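Local coordinates for protein phosphoinositol-specific phospholipase C (Pseudomonas sp., PDB 5FYP) that probably catalyses the calcium-dependent cleavage of phosphoinositide lipids, releasing the phosphorylated inositol headgroup from diacylglycerol, at residues 144-149 and 180-186; 154-158 and 169-175; 40-44 and 284-288; 273-278 and 294-298. Where two conformers were deposited one is given. Residue numbers count along the deposited sequence, not the author numbering.

Contact 1 (144-149 and 180-186); sequences FQGKLF and LQGKVLL
Phe144, Leu148, Val184 and Leu186 form the apolar centre. Val184 CG1 sits over one face of the Phe144 ring (chi1 m) as a CH-pi contact, 4.2 Å from the centroid, and Leu148 CD2 (chi1 m, chi2 t) reaches Leu186 CD1 at 3.7 Å. A second apolar group forms round Phe149 (chi1 t), where Leu180 CD2 lies 3.8 Å from the centroid over one ring face and Leu185 CG is 4.0 Å from Phe149 CD2. Branched Val184 and Leu180 suit the faces they cover, each presenting a methyl. The backbones run parallel, Lys147 opposite Lys183 and Phe149 opposite Leu185, with one beta bridge at Leu148–Val184: Val184 N donates to Lys147 O (2.9 Å) and Phe149 N to Val184 O (3.0 Å). A type II turn, Leu180 to Lys183, leads in, with Gly182 at positive phi. At the polar edge Lys183, folded m, m, m, t, turns NZ toward the 146-148 carbonyls, weakly bonding Leu148 O (3.2 Å), while Lys147 NZ, salt-bridged to Asp106 and hydrogen-bonded to Ser105, reaches Gly182 O through a water. The loop after helix 133-144 thus flanks barrel strand 184-189, which pairs with strand 114-120, while helix 94-107 packs on Phe144.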
# COMPACT_ATOMS: atom_id res chain seq x y z
N PHE A 144 4.80 -7.55 12.01
CA PHE A 144 5.85 -7.67 10.98
C PHE A 144 7.27 -7.53 11.47
O PHE A 144 8.18 -7.99 10.79
CB PHE A 144 5.60 -6.66 9.86
CG PHE A 144 4.37 -6.97 9.05
CD1 PHE A 144 4.37 -8.06 8.19
CD2 PHE A 144 3.23 -6.20 9.14
CE1 PHE A 144 3.26 -8.39 7.45
CE2 PHE A 144 2.10 -6.52 8.40
CZ PHE A 144 2.10 -7.62 7.56
N GLN A 145 7.44 -6.89 12.63
CA GLN A 145 8.71 -6.66 13.25
C GLN A 145 9.68 -6.05 12.25
O GLN A 145 9.35 -5.09 11.54
CB GLN A 145 9.17 -8.01 13.84
CG GLN A 145 8.25 -8.59 14.90
N GLY A 146 10.81 -6.68 12.04
CA GLY A 146 11.81 -6.11 11.19
C GLY A 146 11.58 -6.24 9.72
O GLY A 146 12.41 -5.78 8.95
N LYS A 147 10.45 -6.83 9.30
CA LYS A 147 10.17 -6.95 7.86
C LYS A 147 9.83 -5.62 7.21
O LYS A 147 9.93 -5.50 6.00
CB LYS A 147 9.04 -7.93 7.59
CG LYS A 147 9.36 -9.37 7.93
CD LYS A 147 8.14 -10.26 7.67
CE LYS A 147 8.35 -11.71 8.11
NZ LYS A 147 9.39 -12.40 7.29
N LEU A 148 9.39 -4.65 7.99
CA LEU A 148 8.90 -3.40 7.39
C LEU A 148 10.00 -2.55 6.78
O LEU A 148 11.13 -2.48 7.30
CB LEU A 148 8.14 -2.57 8.41
CG LEU A 148 6.88 -3.23 8.98
CD1 LEU A 148 6.20 -2.26 9.91
CD2 LEU A 148 5.94 -3.69 7.91
N PHE A 149 9.66 -1.91 5.68
CA PHE A 149 10.39 -0.80 5.09
C PHE A 149 9.44 0.40 5.18
O PHE A 149 8.33 0.32 4.69
CB PHE A 149 10.76 -1.11 3.64
CG PHE A 149 11.48 -0.00 2.93
CD1 PHE A 149 12.83 0.18 3.10
CD2 PHE A 149 10.81 0.84 2.06
CE1 PHE A 149 13.51 1.19 2.44
CE2 PHE A 149 11.48 1.85 1.40
CZ PHE A 149 12.83 2.04 1.59
N LEU A 180 15.36 -4.64 -1.42
CA LEU A 180 14.13 -4.81 -0.64
C LEU A 180 13.66 -6.26 -0.53
O LEU A 180 12.51 -6.52 -0.17
CB LEU A 180 13.03 -3.93 -1.23
CG LEU A 180 13.27 -2.43 -1.20
CD1 LEU A 180 12.22 -1.73 -2.04
CD2 LEU A 180 13.29 -1.91 0.21
N GLN A 181 14.55 -7.21 -0.78
CA GLN A 181 14.16 -8.61 -0.62
C GLN A 181 13.67 -8.86 0.78
O GLN A 181 14.28 -8.40 1.76
CB GLN A 181 15.37 -9.53 -0.78
CG GLN A 181 15.74 -9.94 -2.16
CD GLN A 181 16.97 -10.83 -2.13
OE1 GLN A 181 17.03 -11.82 -1.38
NE2 GLN A 181 17.92 -10.48 -2.91
N GLY A 182 12.59 -9.62 0.88
CA GLY A 182 12.04 -9.96 2.18
C GLY A 182 11.32 -8.85 2.91
O GLY A 182 10.89 -9.06 4.05
N LYS A 183 11.15 -7.70 2.27
CA LYS A 183 10.53 -6.57 2.93
C LYS A 183 9.02 -6.51 2.68
O LYS A 183 8.50 -7.05 1.70
CB LYS A 183 11.20 -5.25 2.52
CG LYS A 183 12.71 -5.17 2.76
CD LYS A 183 13.18 -5.42 4.17
CE LYS A 183 12.72 -4.37 5.14
NZ LYS A 183 13.05 -4.86 6.52
N VAL A 184 8.35 -5.83 3.60
CA VAL A 184 6.92 -5.49 3.51
C VAL A 184 6.79 -3.97 3.63
O VAL A 184 7.36 -3.35 4.50
CB VAL A 184 6.13 -6.19 4.62
CG1 VAL A 184 4.68 -5.74 4.65
CG2 VAL A 184 6.21 -7.70 4.47
N LEU A 185 6.03 -3.40 2.69
CA LEU A 185 5.69 -1.98 2.66
C LEU A 185 4.21 -1.83 2.92
O LEU A 185 3.42 -2.46 2.23
CB LEU A 185 6.03 -1.33 1.31
CG LEU A 185 7.50 -1.10 0.99
CD1 LEU A 185 8.26 -2.38 0.74
CD2 LEU A 185 7.64 -0.18 -0.21
N LEU A 186 3.85 -1.02 3.89
CA LEU A 186 2.46 -0.77 4.24
C LEU A 186 2.04 0.61 3.73
O LEU A 186 2.80 1.57 3.88
CB LEU A 186 2.29 -0.83 5.74
CG LEU A 186 2.76 -2.13 6.38
CD1 LEU A 186 2.61 -2.06 7.88
CD2 LEU A 186 2.02 -3.34 5.82
O HOH W 1 11.53 -11.30 5.49
O HOH W 2 5.74 0.13 5.68

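Contact 2 (154-158 and 169-175); sequences LATHI and LKGKSWP
Leu154 lays its CD2 methyl over the Trp174 indole, 3.5 Å from the centroid of the six-membered ring, a CH-pi contact made inside the long connection that leads to strand 184-189 of the TIM-barrel-like fold. Helix 151-158 offers Leu154, His157 and Ile158, spaced i, i+3 and i+4 and all with CA-to-CB directed toward the other segment. Facing them, residues 169-175 have no regular structure: a type II turn runs from Leu169 to Lys172, closed by Lys172 N to Leu169 O (2.9 Å), then the backbone is extended through Pro175. Gly171 occupies the positive-phi corner, where a beta carbon would be jammed against the preceding carbonyl. The nearest CA pairs are Ile158–Lys172 (6.7 Å), Leu154–Trp174 (6.9 Å) and His157–Pro175 (7.2 Å). Leu169 CD2 fills the space between Leu154 CD2 (4.0 Å) and Ile158 CD1 (3.9 Å); Leu154 adopts t, p and Ile158 p, t. Trp174 (chi1 m) bonds through NE1 to Ser256 O, while Leu154 covers a face of its indole. Toward solvent, His157 (chi1 t) rests one ring face on Pro175, whose compact ring offers CH groups to the imidazole: Pro175 CG is 3.7 Å from its centroid, a CH-pi contact. At the ring edge, His157 CD2 lies 3.2 Å from Ser173 O.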
# COMPACT_ATOMS: atom_id res chain seq x y z
N LEU A 154 13.15 5.06 3.64
CA LEU A 154 13.29 5.65 2.33
C LEU A 154 14.01 6.99 2.42
O LEU A 154 14.89 7.30 1.62
CB LEU A 154 11.93 5.80 1.68
CG LEU A 154 11.95 6.45 0.29
CD1 LEU A 154 12.75 5.67 -0.73
CD2 LEU A 154 10.51 6.63 -0.17
N ALA A 155 13.64 7.79 3.40
CA ALA A 155 14.25 9.11 3.60
C ALA A 155 15.75 8.99 3.82
O ALA A 155 16.55 9.71 3.19
CB ALA A 155 13.57 9.81 4.76
N THR A 156 16.16 8.08 4.67
CA THR A 156 17.58 7.84 4.87
C THR A 156 18.24 7.41 3.57
O THR A 156 19.34 7.88 3.24
CB THR A 156 17.76 6.81 5.97
OG1 THR A 156 17.28 7.38 7.19
CG2 THR A 156 19.22 6.39 6.12
N HIS A 157 17.61 6.53 2.81
CA HIS A 157 18.17 6.07 1.54
C HIS A 157 18.51 7.24 0.60
O HIS A 157 19.55 7.23 -0.03
CB HIS A 157 17.23 5.10 0.84
CG HIS A 157 17.77 4.61 -0.45
ND1 HIS A 157 18.79 3.68 -0.53
CD2 HIS A 157 17.47 4.95 -1.72
CE1 HIS A 157 19.06 3.44 -1.79
NE2 HIS A 157 18.28 4.20 -2.54
N ILE A 158 17.61 8.20 0.51
CA ILE A 158 17.80 9.34 -0.41
C ILE A 158 18.47 10.55 0.25
O ILE A 158 18.65 11.59 -0.38
CB ILE A 158 16.49 9.77 -1.09
CG1 ILE A 158 15.49 10.44 -0.11
CG2 ILE A 158 15.85 8.59 -1.81
CD1 ILE A 158 14.46 11.28 -0.80
N LEU A 169 12.17 13.37 -3.17
CA LEU A 169 12.17 12.18 -4.03
C LEU A 169 12.35 12.47 -5.49
O LEU A 169 12.76 11.58 -6.23
CB LEU A 169 10.91 11.36 -3.82
CG LEU A 169 10.96 10.47 -2.56
CD1 LEU A 169 9.56 10.01 -2.18
CD2 LEU A 169 11.84 9.27 -2.81
N LYS A 170 12.01 13.68 -5.94
CA LYS A 170 12.12 13.99 -7.35
C LYS A 170 13.58 13.83 -7.80
O LYS A 170 14.49 14.41 -7.23
CB LYS A 170 11.63 15.41 -7.61
CG LYS A 170 11.57 15.77 -9.08
CD LYS A 170 11.19 17.26 -9.24
CE LYS A 170 12.45 18.06 -8.92
NZ LYS A 170 12.46 19.42 -9.40
N GLY A 171 13.78 13.02 -8.81
CA GLY A 171 15.14 12.78 -9.33
C GLY A 171 15.89 11.70 -8.60
O GLY A 171 17.03 11.42 -8.93
N LYS A 172 15.23 11.03 -7.65
CA LYS A 172 15.91 10.02 -6.84
C LYS A 172 15.32 8.62 -7.09
O LYS A 172 14.17 8.40 -7.44
CB LYS A 172 15.86 10.40 -5.35
CG LYS A 172 16.74 11.62 -4.94
CD LYS A 172 18.16 11.20 -4.56
CE LYS A 172 19.07 12.25 -3.96
NZ LYS A 172 18.81 13.62 -4.43
N SER A 173 16.16 7.64 -6.83
CA SER A 173 15.78 6.23 -6.93
C SER A 173 15.51 5.65 -5.55
O SER A 173 16.27 5.84 -4.59
CB SER A 173 16.91 5.42 -7.57
OG SER A 173 17.11 5.84 -8.88
N TRP A 174 14.41 4.91 -5.45
CA TRP A 174 14.20 4.04 -4.29
C TRP A 174 15.25 2.92 -4.29
O TRP A 174 15.84 2.62 -5.34
CB TRP A 174 12.81 3.41 -4.34
CG TRP A 174 11.67 4.36 -4.10
CD1 TRP A 174 11.44 5.56 -4.71
CD2 TRP A 174 10.54 4.13 -3.23
NE1 TRP A 174 10.26 6.11 -4.24
CE2 TRP A 174 9.69 5.25 -3.34
CE3 TRP A 174 10.18 3.10 -2.35
CZ2 TRP A 174 8.53 5.37 -2.61
CZ3 TRP A 174 9.02 3.22 -1.63
CH2 TRP A 174 8.22 4.36 -1.75
N PRO A 175 15.40 2.21 -3.15
CA PRO A 175 16.17 0.97 -3.20
C PRO A 175 15.59 0.02 -4.26
O PRO A 175 14.39 0.07 -4.61
CB PRO A 175 16.01 0.40 -1.79
CG PRO A 175 15.67 1.60 -0.94
CD PRO A 175 14.81 2.43 -1.83

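Contact 3 (40-44 and 284-288); sequences VLDSV and RFAAQ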
# COMPACT_ATOMS: atom_id res chain seq x y z
N VAL A 40 -3.25 -15.23 -2.89
CA VAL A 40 -3.05 -14.09 -3.78
C VAL A 40 -1.55 -13.97 -4.11
O VAL A 40 -1.17 -13.58 -5.24
CB VAL A 40 -3.61 -12.81 -3.15
CG1 VAL A 40 -3.29 -11.63 -4.04
CG2 VAL A 40 -5.09 -12.95 -2.93
N LEU A 41 -0.69 -14.30 -3.14
CA LEU A 41 0.76 -14.24 -3.30
C LEU A 41 1.31 -15.31 -4.26
O LEU A 41 2.49 -15.28 -4.62
CB LEU A 41 1.43 -14.28 -1.95
CG LEU A 41 1.18 -13.00 -1.14
CD1 LEU A 41 1.32 -13.22 0.34
CD2 LEU A 41 2.13 -11.87 -1.59
N ASP A 42 0.47 -16.23 -4.73
CA ASP A 42 0.89 -17.08 -5.86
C ASP A 42 0.95 -16.32 -7.18
O ASP A 42 1.56 -16.79 -8.14
CB ASP A 42 -0.09 -18.24 -6.04
CG ASP A 42 -0.14 -19.18 -4.85
OD1 ASP A 42 0.75 -19.15 -4.00
OD2 ASP A 42 -1.03 -20.02 -4.85
N SER A 43 0.33 -15.13 -7.22
CA SER A 43 0.15 -14.37 -8.47
C SER A 43 0.75 -12.99 -8.50
O SER A 43 1.13 -12.52 -9.55
CB SER A 43 -1.32 -14.25 -8.84
OG SER A 43 -1.93 -15.51 -8.97
N VAL A 44 0.71 -12.28 -7.37
CA VAL A 44 1.12 -10.86 -7.29
C VAL A 44 1.86 -10.62 -5.98
O VAL A 44 1.87 -11.47 -5.08
CB VAL A 44 -0.06 -9.88 -7.44
CG1 VAL A 44 -0.71 -10.00 -8.83
CG2 VAL A 44 -1.10 -10.05 -6.35
N ARG A 284 -9.57 -9.04 -10.99
CA ARG A 284 -9.15 -10.33 -11.62
C ARG A 284 -7.64 -10.24 -11.91
O ARG A 284 -7.20 -10.17 -13.05
CB ARG A 284 -9.96 -10.61 -12.87
CG ARG A 284 -11.48 -10.61 -12.63
CD ARG A 284 -12.32 -10.70 -13.90
NE ARG A 284 -12.09 -11.88 -14.67
CZ ARG A 284 -12.53 -12.06 -15.90
NH1 ARG A 284 -13.21 -11.08 -16.59
NH2 ARG A 284 -12.27 -13.21 -16.52
N PHE A 285 -6.86 -10.19 -10.84
CA PHE A 285 -5.43 -9.95 -10.97
C PHE A 285 -4.67 -11.07 -11.70
O PHE A 285 -3.75 -10.76 -12.47
CB PHE A 285 -4.79 -9.69 -9.59
CG PHE A 285 -5.13 -10.73 -8.56
CD1 PHE A 285 -4.40 -11.89 -8.45
CD2 PHE A 285 -6.24 -10.55 -7.74
CE1 PHE A 285 -4.77 -12.86 -7.53
CE2 PHE A 285 -6.62 -11.53 -6.86
CZ PHE A 285 -5.88 -12.69 -6.76
N ALA A 286 -5.07 -12.31 -11.52
CA ALA A 286 -4.32 -13.43 -12.13
C ALA A 286 -4.43 -13.40 -13.64
O ALA A 286 -3.52 -13.83 -14.35
CB ALA A 286 -4.76 -14.76 -11.58
N ALA A 287 -5.54 -12.86 -14.15
CA ALA A 287 -5.81 -12.79 -15.58
C ALA A 287 -4.95 -11.75 -16.30
O ALA A 287 -4.96 -11.71 -17.52
CB ALA A 287 -7.28 -12.49 -15.83
N GLN A 288 -4.25 -10.90 -15.57
CA GLN A 288 -3.46 -9.84 -16.17
C GLN A 288 -2.00 -10.24 -16.28
O GLN A 288 -1.45 -10.87 -15.38
CB GLN A 288 -3.53 -8.55 -15.33
CG GLN A 288 -4.91 -8.21 -14.84
CD GLN A 288 -5.95 -8.11 -15.90
OE1 GLN A 288 -5.73 -7.60 -16.98
NE2 GLN A 288 -7.15 -8.59 -15.58
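Phe285 dominates this contact, which in the TIM-barrel-like fold joins the loop leading into strand 46-52 to the loop that follows strand 279-282. Each segment holds a short run of helical backbone angles, and the two backbones come nearest at Ser43 and Ala286, whose CA atoms are 5.9 Å apart. The Phe285 chi1 is near +50° (p), a rotamer that would normally collide with the preceding turn in a regular helix; here the helical run starts at Phe285, so the ring can swing across to the other loop. Its chi2 of 85° turns one face to Val40, whose CG1 stands 4.2 Å from the centroid as a CH-pi contact. Val40, with chi1 t, has CG1 3.9 Å from Phe285 CZ. Val44 takes the m rotamer and puts CG1 4.2 Å from Phe285 CB, so the two beta-branched valines meet different parts of one phenylalanine. Phe285 also packs on Cys25 and Cys28, the disulfide pair flanking the calcium ligand Asn27, and its side chain is about 12 Å from the calcium ion. Gln288, folded back with chi1 and chi2 both m, braces its own loop by donating NE2 to Arg284 O (3.0 Å). Ser43, small enough for the edge of the ring, is also m: its CB lies 3.9 Å from Phe285 CD1 and its OG 3.9 Å from Ala286 CB.

Contact 4 (273-278 and 294-298); sequences INQKIN and RIRPF
The chain's last residue, Phe298, gives the largest share of this contact, setting its ring against the Schellman motif that ends helix 269-274. Edge strand 295-297, antiparallel to strand 20-25, thereby meets the helix end, CA atoms being nearest at Ile273–Phe298 (5.8 Å). Lys276 is the C-prime residue (phi/psi 64/36); Lys276 N bonds to Ile273 O (3.0 Å) and Ile277 N to the carbonyl before Ile273. Phe298 (chi1 m) directs CD1 to Ile273 O (3.5 Å) and CE1 to Lys276 C (3.6 Å). At its edge, CE1 is 3.5 Å from Ile277 O and CE2 3.6 Å from Asn278 ND2, whose hydrogens go to Asn18 O and Ile20 O. Phe253 also meets the ring edge-to-face. Ile273 (m, t) extends apolar CD1 over one face of the Arg296 guanidinium, 3.5 Å from Arg296 CD. Arg296 curls over the following backbone, NE donating to Pro297 O (3.0 Å). A water gives to Ile273 O (2.8 Å), accepts from Lys276 NZ (2.7 Å) and bonds weakly to carboxylate Phe298 O (3.3 Å).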
# COMPACT_ATOMS: atom_id res chain seq x y z
N ILE A 273 1.47 0.08 -17.95
CA ILE A 273 2.92 0.29 -17.96
C ILE A 273 3.27 1.51 -18.80
O ILE A 273 4.08 2.35 -18.41
CB ILE A 273 3.62 -0.97 -18.51
CG1 ILE A 273 3.49 -2.13 -17.49
CG2 ILE A 273 5.07 -0.70 -18.85
CD1 ILE A 273 3.88 -3.50 -18.05
N ASN A 274 2.67 1.59 -19.97
CA ASN A 274 2.94 2.72 -20.84
C ASN A 274 2.48 4.07 -20.21
O ASN A 274 3.09 5.12 -20.45
CB ASN A 274 2.29 2.39 -22.17
CG ASN A 274 2.84 1.08 -22.83
OD1 ASN A 274 4.01 0.59 -22.60
ND2 ASN A 274 2.01 0.51 -23.68
N GLN A 275 1.47 4.00 -19.32
CA GLN A 275 0.94 5.13 -18.55
C GLN A 275 1.70 5.42 -17.24
O GLN A 275 1.30 6.29 -16.46
CB GLN A 275 -0.55 4.91 -18.32
CG GLN A 275 -1.31 4.91 -19.65
CD GLN A 275 -2.76 4.44 -19.61
OE1 GLN A 275 -3.27 3.86 -18.67
NE2 GLN A 275 -3.45 4.77 -20.68
N LYS A 276 2.80 4.70 -17.03
CA LYS A 276 3.74 4.96 -15.91
C LYS A 276 3.11 4.73 -14.54
O LYS A 276 3.42 5.43 -13.58
CB LYS A 276 4.38 6.35 -15.98
CG LYS A 276 5.11 6.63 -17.28
CD LYS A 276 6.29 5.70 -17.53
CE LYS A 276 7.06 6.18 -18.74
NZ LYS A 276 7.85 5.13 -19.37
N ILE A 277 2.25 3.72 -14.47
CA ILE A 277 1.56 3.37 -13.23
C ILE A 277 2.36 2.27 -12.53
O ILE A 277 2.55 1.18 -13.08
CB ILE A 277 0.14 2.91 -13.51
CG1 ILE A 277 -0.68 4.06 -14.14
CG2 ILE A 277 -0.50 2.36 -12.25
CD1 ILE A 277 -1.91 3.61 -14.89
N ASN A 278 2.78 2.52 -11.29
CA ASN A 278 3.49 1.47 -10.55
C ASN A 278 2.61 0.31 -10.14
O ASN A 278 3.04 -0.84 -10.26
CB ASN A 278 4.14 2.01 -9.29
CG ASN A 278 5.29 2.95 -9.56
OD1 ASN A 278 5.18 4.17 -9.37
ND2 ASN A 278 6.42 2.40 -9.96
N ARG A 294 3.78 -10.29 -14.45
CA ARG A 294 2.95 -9.38 -13.65
C ARG A 294 3.76 -8.34 -12.91
O ARG A 294 3.19 -7.45 -12.28
CB ARG A 294 2.05 -10.13 -12.68
CG ARG A 294 1.11 -11.11 -13.37
CD ARG A 294 -0.10 -11.46 -12.50
NE ARG A 294 -0.79 -12.65 -13.00
CZ ARG A 294 -0.39 -13.90 -12.78
NH1 ARG A 294 0.61 -14.17 -11.98
NH2 ARG A 294 -1.04 -14.90 -13.38
N ILE A 295 5.10 -8.43 -12.97
CA ILE A 295 6.01 -7.46 -12.37
C ILE A 295 7.14 -7.27 -13.36
O ILE A 295 7.78 -8.25 -13.77
CB ILE A 295 6.58 -7.92 -11.00
CG1 ILE A 295 5.44 -8.11 -9.99
CG2 ILE A 295 7.64 -6.96 -10.51
CD1 ILE A 295 5.89 -8.46 -8.60
N ARG A 296 7.40 -6.03 -13.76
CA ARG A 296 8.49 -5.76 -14.69
C ARG A 296 8.88 -4.31 -14.64
O ARG A 296 8.07 -3.46 -14.28
CB ARG A 296 8.11 -6.11 -16.11
CG ARG A 296 6.76 -5.65 -16.54
CD ARG A 296 6.64 -5.68 -18.04
NE ARG A 296 7.26 -4.48 -18.60
CZ ARG A 296 7.16 -4.07 -19.85
NH1 ARG A 296 6.47 -4.78 -20.76
NH2 ARG A 296 7.76 -2.93 -20.16
N PRO A 297 10.11 -4.00 -15.03
CA PRO A 297 10.46 -2.59 -15.19
C PRO A 297 9.60 -1.92 -16.26
O PRO A 297 9.16 -2.58 -17.20
CB PRO A 297 11.93 -2.65 -15.68
CG PRO A 297 12.41 -4.00 -15.31
CD PRO A 297 11.23 -4.90 -15.41
N PHE A 298 9.37 -0.61 -16.12
CA PHE A 298 8.69 0.15 -17.18
C PHE A 298 9.37 0.06 -18.51
O PHE A 298 8.68 0.23 -19.52
CB PHE A 298 8.64 1.63 -16.80
CG PHE A 298 7.69 1.93 -15.67
CD1 PHE A 298 6.32 1.77 -15.81
CD2 PHE A 298 8.17 2.36 -14.46
CE1 PHE A 298 5.47 2.04 -14.76
CE2 PHE A 298 7.32 2.64 -13.41
CZ PHE A 298 5.97 2.47 -13.55
OXT PHE A 298 10.55 -0.16 -18.55
O HOH W 3 6.53 2.79 -19.68

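From the N terminus, residues 40-44 come first, ahead of strand 46-52; their partner is 284-288, so contact 3 closes a loop spanning most of the chain. Contact 1 nests within it, joining the end of helix 133-144 to strand 184-189, and contact 2 nests inside contact 1, folding its intervening connection onto helix 151-158. These two touch, Phe149 packing on Leu154 and Pro175, and Leu185 on Trp174. Contact 4, in series after contacts 1 and 2, opens at 273-278 and crosses contact 3 before closing at the C terminus. Arg294 joins contacts 3 and 4, hydrogen-bonding Ser43 O and Ala286 O, tying the start of the last strand to both loops.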